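Local coordinates for protein phosphoinositol-specific phospholipase C (Pseudomonas sp., PDB 5FYP) that probably cleaves the phosphodiester bond of phosphoinositide lipids in a calcium-dependent reaction, freeing the phosphorylated inositol headgroup from diacylglycerol, at residues N35-V40 against N99-W104; L47-W52 against N92-C97. All coordinates share one frame; numbering follows the deposited sequence.

Contact 1 (N35-V40 against N99-W104)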
loop_
_atom_site.group_PDB
_atom_site.type_symbol
_atom_site.label_atom_id
_atom_site.label_comp_id
_atom_site.label_asym_id
_atom_site.label_seq_id
_atom_site.Cartn_x
_atom_site.Cartn_y
_atom_site.Cartn_z
ATOM N N ASN A 35 0.110 17.877 -9.575
ATOM C CA ASN A 35 0.202 19.236 -9.026
ATOM C C ASN A 35 -0.060 19.264 -7.513
ATOM O O ASN A 35 0.597 19.992 -6.788
ATOM C CB ASN A 35 -0.699 20.176 -9.799
ATOM C CG ASN A 35 -0.200 20.425 -11.234
ATOM O OD1 ASN A 35 0.989 20.229 -11.556
ATOM N ND2 ASN A 35 -1.101 20.849 -12.103
ATOM N N THR A 36 -0.987 18.421 -7.067
ATOM C CA THR A 36 -1.257 18.219 -5.643
ATOM C C THR A 36 -1.409 16.731 -5.404
ATOM O O THR A 36 -1.867 15.981 -6.280
ATOM C CB THR A 36 -2.519 18.942 -5.164
ATOM O OG1 THR A 36 -3.644 18.317 -5.766
ATOM C CG2 THR A 36 -2.490 20.434 -5.486
ATOM N N PHE A 37 -1.095 16.297 -4.203
ATOM C CA PHE A 37 -1.262 14.890 -3.846
ATOM C C PHE A 37 -2.756 14.521 -3.942
ATOM O O PHE A 37 -3.107 13.472 -4.487
ATOM C CB PHE A 37 -0.712 14.631 -2.455
ATOM C CG PHE A 37 -0.510 13.168 -2.108
ATOM C CD1 PHE A 37 0.231 12.334 -2.934
ATOM C CD2 PHE A 37 -1.045 12.638 -0.943
ATOM C CE1 PHE A 37 0.443 11.010 -2.587
ATOM C CE2 PHE A 37 -0.853 11.315 -0.601
ATOM C CZ PHE A 37 -0.101 10.508 -1.415
ATOM N N SER A 38 -3.618 15.398 -3.427
ATOM C CA SER A 38 -5.055 15.118 -3.425
ATOM C C SER A 38 -5.608 14.935 -4.839
ATOM O O SER A 38 -6.522 14.129 -5.043
ATOM C CB SER A 38 -5.805 16.218 -2.684
ATOM O OG SER A 38 -5.755 17.451 -3.355
ATOM N N SER A 39 -5.061 15.660 -5.820
ATOM C CA SER A 39 -5.548 15.558 -7.196
ATOM C C SER A 39 -5.371 14.162 -7.782
ATOM O O SER A 39 -6.083 13.817 -8.726
ATOM C CB SER A 39 -4.871 16.578 -8.109
ATOM O OG SER A 39 -3.526 16.263 -8.373
ATOM N N VAL A 40 -4.434 13.366 -7.257
ATOM C CA VAL A 40 -4.205 12.011 -7.755
ATOM C C VAL A 40 -5.517 11.206 -7.645
ATOM O O VAL A 40 -5.819 10.349 -8.504
ATOM C CB VAL A 40 -3.053 11.342 -7.004
ATOM C CG1 VAL A 40 -2.907 9.914 -7.465
ATOM C CG2 VAL A 40 -1.783 12.114 -7.221
ATOM N N ASN A 99 -3.021 13.398 5.950
ATOM C CA ASN A 99 -4.221 14.213 6.134
ATOM C C ASN A 99 -4.877 14.648 4.837
ATOM O O ASN A 99 -6.108 14.732 4.776
ATOM C CB ASN A 99 -3.929 15.410 7.015
ATOM C CG ASN A 99 -4.148 15.088 8.477
ATOM O OD1 ASN A 99 -5.195 14.540 8.858
ATOM N ND2 ASN A 99 -3.207 15.458 9.299
ATOM N N ASP A 100 -4.078 14.836 3.786
ATOM C CA ASP A 100 -4.685 15.131 2.479
ATOM C C ASP A 100 -5.590 13.964 2.043
ATOM O O ASP A 100 -6.688 14.168 1.526
ATOM C CB ASP A 100 -3.615 15.351 1.418
ATOM C CG ASP A 100 -2.980 16.720 1.494
ATOM O OD1 ASP A 100 -3.517 17.603 2.185
ATOM O OD2 ASP A 100 -1.935 16.870 0.840
ATOM N N VAL A 101 -5.162 12.731 2.285
ATOM C CA VAL A 101 -5.969 11.544 1.953
ATOM C C VAL A 101 -7.195 11.479 2.858
ATOM O O VAL A 101 -8.307 11.234 2.399
ATOM C CB VAL A 101 -5.132 10.261 2.031
ATOM C CG1 VAL A 101 -5.994 9.053 1.722
ATOM C CG2 VAL A 101 -3.968 10.351 1.063
ATOM N N LYS A 102 -6.981 11.680 4.144
ATOM C CA LYS A 102 -8.075 11.633 5.119
ATOM C C LYS A 102 -9.176 12.649 4.759
ATOM O O LYS A 102 -10.362 12.350 4.764
ATOM C CB LYS A 102 -7.502 11.877 6.501
ATOM C CG LYS A 102 -8.469 11.616 7.643
ATOM C CD LYS A 102 -9.291 12.797 8.024
ATOM C CE LYS A 102 -10.081 12.466 9.274
ATOM N NZ LYS A 102 -11.096 13.483 9.599
ATOM N N ASN A 103 -8.747 13.863 4.427
ATOM C CA ASN A 103 -9.681 14.913 4.050
ATOM C C ASN A 103 -10.438 14.598 2.760
ATOM O O ASN A 103 -11.633 14.816 2.687
ATOM C CB ASN A 103 -8.955 16.247 3.926
ATOM C CG ASN A 103 -8.490 16.794 5.263
ATOM O OD1 ASN A 103 -9.046 16.480 6.314
ATOM N ND2 ASN A 103 -7.455 17.607 5.229
ATOM N N TRP A 104 -9.737 14.073 1.751
ATOM C CA TRP A 104 -10.414 13.666 0.517
ATOM C C TRP A 104 -11.456 12.597 0.852
ATOM O O TRP A 104 -12.601 12.644 0.392
ATOM C CB TRP A 104 -9.405 13.165 -0.531
ATOM C CG TRP A 104 -10.052 12.818 -1.842
ATOM C CD1 TRP A 104 -10.115 13.614 -2.953
ATOM C CD2 TRP A 104 -10.747 11.614 -2.176
ATOM N NE1 TRP A 104 -10.794 12.997 -3.949
ATOM C CE2 TRP A 104 -11.212 11.770 -3.497
ATOM C CE3 TRP A 104 -11.023 10.414 -1.490
ATOM C CZ2 TRP A 104 -11.954 10.788 -4.141
ATOM C CZ3 TRP A 104 -11.762 9.451 -2.136
ATOM C CH2 TRP A 104 -12.191 9.629 -3.452
HETATM O O HOH W 1 -2.842 17.644 -1.709
#
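In the outer layer of a TIM-barrel-like fold, the loop between strands 20-25 and 46-52 lays F37 and S38 against D100, V101 and W104 of helix 94-107. The closest apolar approach is F37 CE2 to V101 CG2, 3.7 Å, the methyl reaching the ring obliquely. F37 can get there because its CG stands anti to the backbone N (chi1 -165°), which carries the ring inward, while D100 CB sits at the ring edge, near its plane. A large flat residue suits this place, since the ring also touches strand 46-52. Helix 94-107 lies in the beta-alpha-beta crossover that links parallel strands 46-52 and 114-120, and V101, compact and branched, faces I114 and L116 of the second strand. Beside the ring the contact turns polar. Water 1 accepts from S38 N at 2.9 Å and donates a weak bond to D100 OD2 at 2.8 Å, while D100 OD1 is bonded to T85. W104 CD1, in the five-membered ring of the indole, lies 4.2 Å from S38 O, which approaches obliquely. The loop makes its own turn: T36 OG1 accepts from S39 N (3.0 Å, N-H...O angle 144°), an ST motif, and S39 OG donates back to T36 O at 2.7 Å.

Contact 2 (L47-W52 against N92-C97). With CA (calcium ion), chain I.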
loop_
_atom_site.group_PDB
_atom_site.type_symbol
_atom_site.label_atom_id
_atom_site.label_comp_id
_atom_site.label_asym_id
_atom_site.label_seq_id
_atom_site.Cartn_x
_atom_site.Cartn_y
_atom_site.Cartn_z
ATOM N N LEU A 47 -2.211 5.116 -4.109
ATOM C CA LEU A 47 -1.213 6.209 -4.067
ATOM C C LEU A 47 0.038 5.737 -3.377
ATOM O O LEU A 47 0.120 4.591 -2.936
ATOM C CB LEU A 47 -1.789 7.441 -3.309
ATOM C CG LEU A 47 -2.853 8.290 -4.045
ATOM C CD1 LEU A 47 -4.101 7.654 -4.561
ATOM C CD2 LEU A 47 -3.164 9.481 -3.178
ATOM N N GLU A 48 1.065 6.587 -3.327
ATOM C CA GLU A 48 2.374 6.194 -2.783
ATOM C C GLU A 48 3.035 7.397 -2.131
ATOM O O GLU A 48 3.003 8.495 -2.675
ATOM C CB GLU A 48 3.287 5.626 -3.868
ATOM C CG GLU A 48 4.646 5.159 -3.366
ATOM C CD GLU A 48 5.443 4.370 -4.381
ATOM O OE1 GLU A 48 5.101 4.413 -5.576
ATOM O OE2 GLU A 48 6.439 3.713 -3.960
ATOM N N LEU A 49 3.680 7.138 -0.996
ATOM C CA LEU A 49 4.483 8.096 -0.262
ATOM C C LEU A 49 5.813 7.463 0.084
ATOM O O LEU A 49 5.834 6.404 0.703
ATOM C CB LEU A 49 3.772 8.539 1.034
ATOM C CG LEU A 49 2.521 9.363 0.821
ATOM C CD1 LEU A 49 1.612 9.355 2.022
ATOM C CD2 LEU A 49 2.885 10.790 0.411
ATOM N N ASP A 50 6.927 8.146 -0.237
ATOM C CA ASP A 50 8.250 7.733 0.231
ATOM C C ASP A 50 8.563 8.523 1.492
ATOM O O ASP A 50 8.496 9.769 1.470
ATOM C CB ASP A 50 9.332 8.043 -0.811
ATOM C CG ASP A 50 9.257 7.176 -2.060
ATOM O OD1 ASP A 50 8.496 6.211 -2.094
ATOM O OD2 ASP A 50 9.993 7.501 -3.026
ATOM N N PHE A 51 8.925 7.825 2.580
ATOM C CA PHE A 51 9.072 8.543 3.846
ATOM C C PHE A 51 10.383 8.240 4.536
ATOM O O PHE A 51 10.870 7.104 4.576
ATOM C CB PHE A 51 7.842 8.344 4.748
ATOM C CG PHE A 51 7.698 6.975 5.369
ATOM C CD1 PHE A 51 7.149 5.888 4.688
ATOM C CD2 PHE A 51 8.043 6.782 6.703
ATOM C CE1 PHE A 51 6.976 4.662 5.304
ATOM C CE2 PHE A 51 7.848 5.568 7.327
ATOM C CZ PHE A 51 7.327 4.507 6.633
ATOM N N TRP A 52 10.942 9.313 5.077
ATOM C CA TRP A 52 12.298 9.366 5.657
ATOM C C TRP A 52 12.202 9.763 7.105
ATOM O O TRP A 52 11.387 10.614 7.499
ATOM C CB TRP A 52 13.141 10.400 4.891
ATOM C CG TRP A 52 13.374 10.053 3.447
ATOM C CD1 TRP A 52 12.512 10.194 2.408
ATOM C CD2 TRP A 52 14.549 9.445 2.905
ATOM N NE1 TRP A 52 13.079 9.700 1.262
ATOM C CE2 TRP A 52 14.330 9.242 1.535
ATOM C CE3 TRP A 52 15.764 9.047 3.453
ATOM C CZ2 TRP A 52 15.274 8.640 0.707
ATOM C CZ3 TRP A 52 16.703 8.451 2.633
ATOM C CH2 TRP A 52 16.449 8.248 1.277
ATOM N N ASN A 92 4.883 20.292 5.010
ATOM C CA ASN A 92 4.277 19.219 4.233
ATOM C C ASN A 92 5.018 17.888 4.450
ATOM O O ASN A 92 5.726 17.396 3.584
ATOM C CB ASN A 92 4.224 19.592 2.725
ATOM C CG ASN A 92 5.568 20.062 2.155
ATOM O OD1 ASN A 92 6.379 20.735 2.818
ATOM N ND2 ASN A 92 5.815 19.717 0.912
ATOM N N ASP A 93 4.839 17.359 5.650
ATOM C CA ASP A 93 5.489 16.133 6.091
ATOM C C ASP A 93 4.600 14.913 5.858
ATOM O O ASP A 93 3.558 15.002 5.234
ATOM C CB ASP A 93 5.932 16.283 7.547
ATOM C CG ASP A 93 4.767 16.381 8.527
ATOM O OD1 ASP A 93 3.604 16.593 8.110
ATOM O OD2 ASP A 93 5.042 16.287 9.735
ATOM N N LEU A 94 4.986 13.764 6.407
ATOM C CA LEU A 94 4.186 12.575 6.236
ATOM C C LEU A 94 2.782 12.767 6.747
ATOM O O LEU A 94 1.786 12.451 6.080
ATOM C CB LEU A 94 4.834 11.359 6.887
ATOM C CG LEU A 94 4.018 10.070 6.805
ATOM C CD1 LEU A 94 3.756 9.638 5.381
ATOM C CD2 LEU A 94 4.687 8.946 7.571
ATOM N N GLU A 95 2.677 13.306 7.959
ATOM C CA GLU A 95 1.349 13.524 8.554
ATOM C C GLU A 95 0.482 14.404 7.668
ATOM O O GLU A 95 -0.717 14.156 7.493
ATOM C CB GLU A 95 1.487 14.109 9.964
ATOM C CG GLU A 95 0.159 14.391 10.628
ATOM C CD GLU A 95 0.269 14.687 12.110
ATOM O OE1 GLU A 95 1.332 14.488 12.715
ATOM O OE2 GLU A 95 -0.746 15.088 12.702
ATOM N N ALA A 96 1.084 15.443 7.098
ATOM C CA ALA A 96 0.324 16.334 6.208
ATOM C C ALA A 96 -0.199 15.587 4.964
ATOM O O ALA A 96 -1.353 15.743 4.542
ATOM C CB ALA A 96 1.171 17.497 5.780
ATOM N N CYS A 97 0.666 14.777 4.374
ATOM C CA CYS A 97 0.281 13.975 3.218
ATOM C C CYS A 97 -0.854 13.003 3.559
ATOM O O CYS A 97 -1.808 12.844 2.798
ATOM C CB CYS A 97 1.463 13.210 2.634
ATOM S SG CYS A 97 2.786 14.231 1.942
HETATM CA CA CA I . 8.598 4.738 -3.879
HETATM O O HOH W 2 10.867 5.357 -4.446
HETATM O O HOH W 3 9.275 3.309 -5.688
#
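L49 and F51 point from one face of strand 46-52 toward helix 94-107, and L94 meets both with the two arms of its fork. Its CD1 lies 4.0 Å from L49 CD1, and its CD2 is 4.1 Å from F51 CD2, approaching the ring obliquely. A chi1 of 177° swings the L94 fork out from the first turn of the helix; a forked aliphatic residue suits a place with two different neighbours. Both methyls of L49 reach C97 CB, one turn further on, CD2 the nearer at 3.6 Å, and L49 CD2 also lies 3.8 Å from C97 SG. A small residue lets leucine come this near the helix backbone, and the disulfide of C97 with C84 ties the same turn to the preceding loop. The start of the helix is fixed by D93 at the N-cap, whose OD1 accepts from A96 N at 2.9 Å, met on its anti side and 33° out of the carboxylate plane.

On the other face of the strand E48 and D50 bind calcium, through E48 OE2 at 2.4 Å and D50 OD1 at 2.3 Å, each carboxylate giving one oxygen; N27, D119 and waters 2 and 3 complete the shell. E48 OE1 pairs with R260 and D50 OD2 with Y29 and water 2, bonds that should limit rotation of both carboxylates. A strand whose outer face packs a helix while its inner face supplies metal ligands is typical of TIM-barrel enzymes, consistent with the calcium marking the active site of this phospholipase C.

Overall arrangement
Both contacts are buried and both use helix 94-107, but on different partners. Contact 2 sets its first turn on strand 46-52 in the barrel wall, nearer the centre of the chain; contact 1 sets the following turns under a peripheral loop, with centres about 11 Å apart. They join through the F37 ring, whose CZ lies 3.5 Å from L49 CD2, while V40 also packs on L47, so that the two patches touch. The chemistry differs with the partner: against the barrel strand, contact 2 is wholly apolar between its segments, leucine and phenylalanine meeting leucine and a disulfide cysteine, whereas contact 1, against a loop, mixes a small apolar patch with a water bridge and polar loop residues.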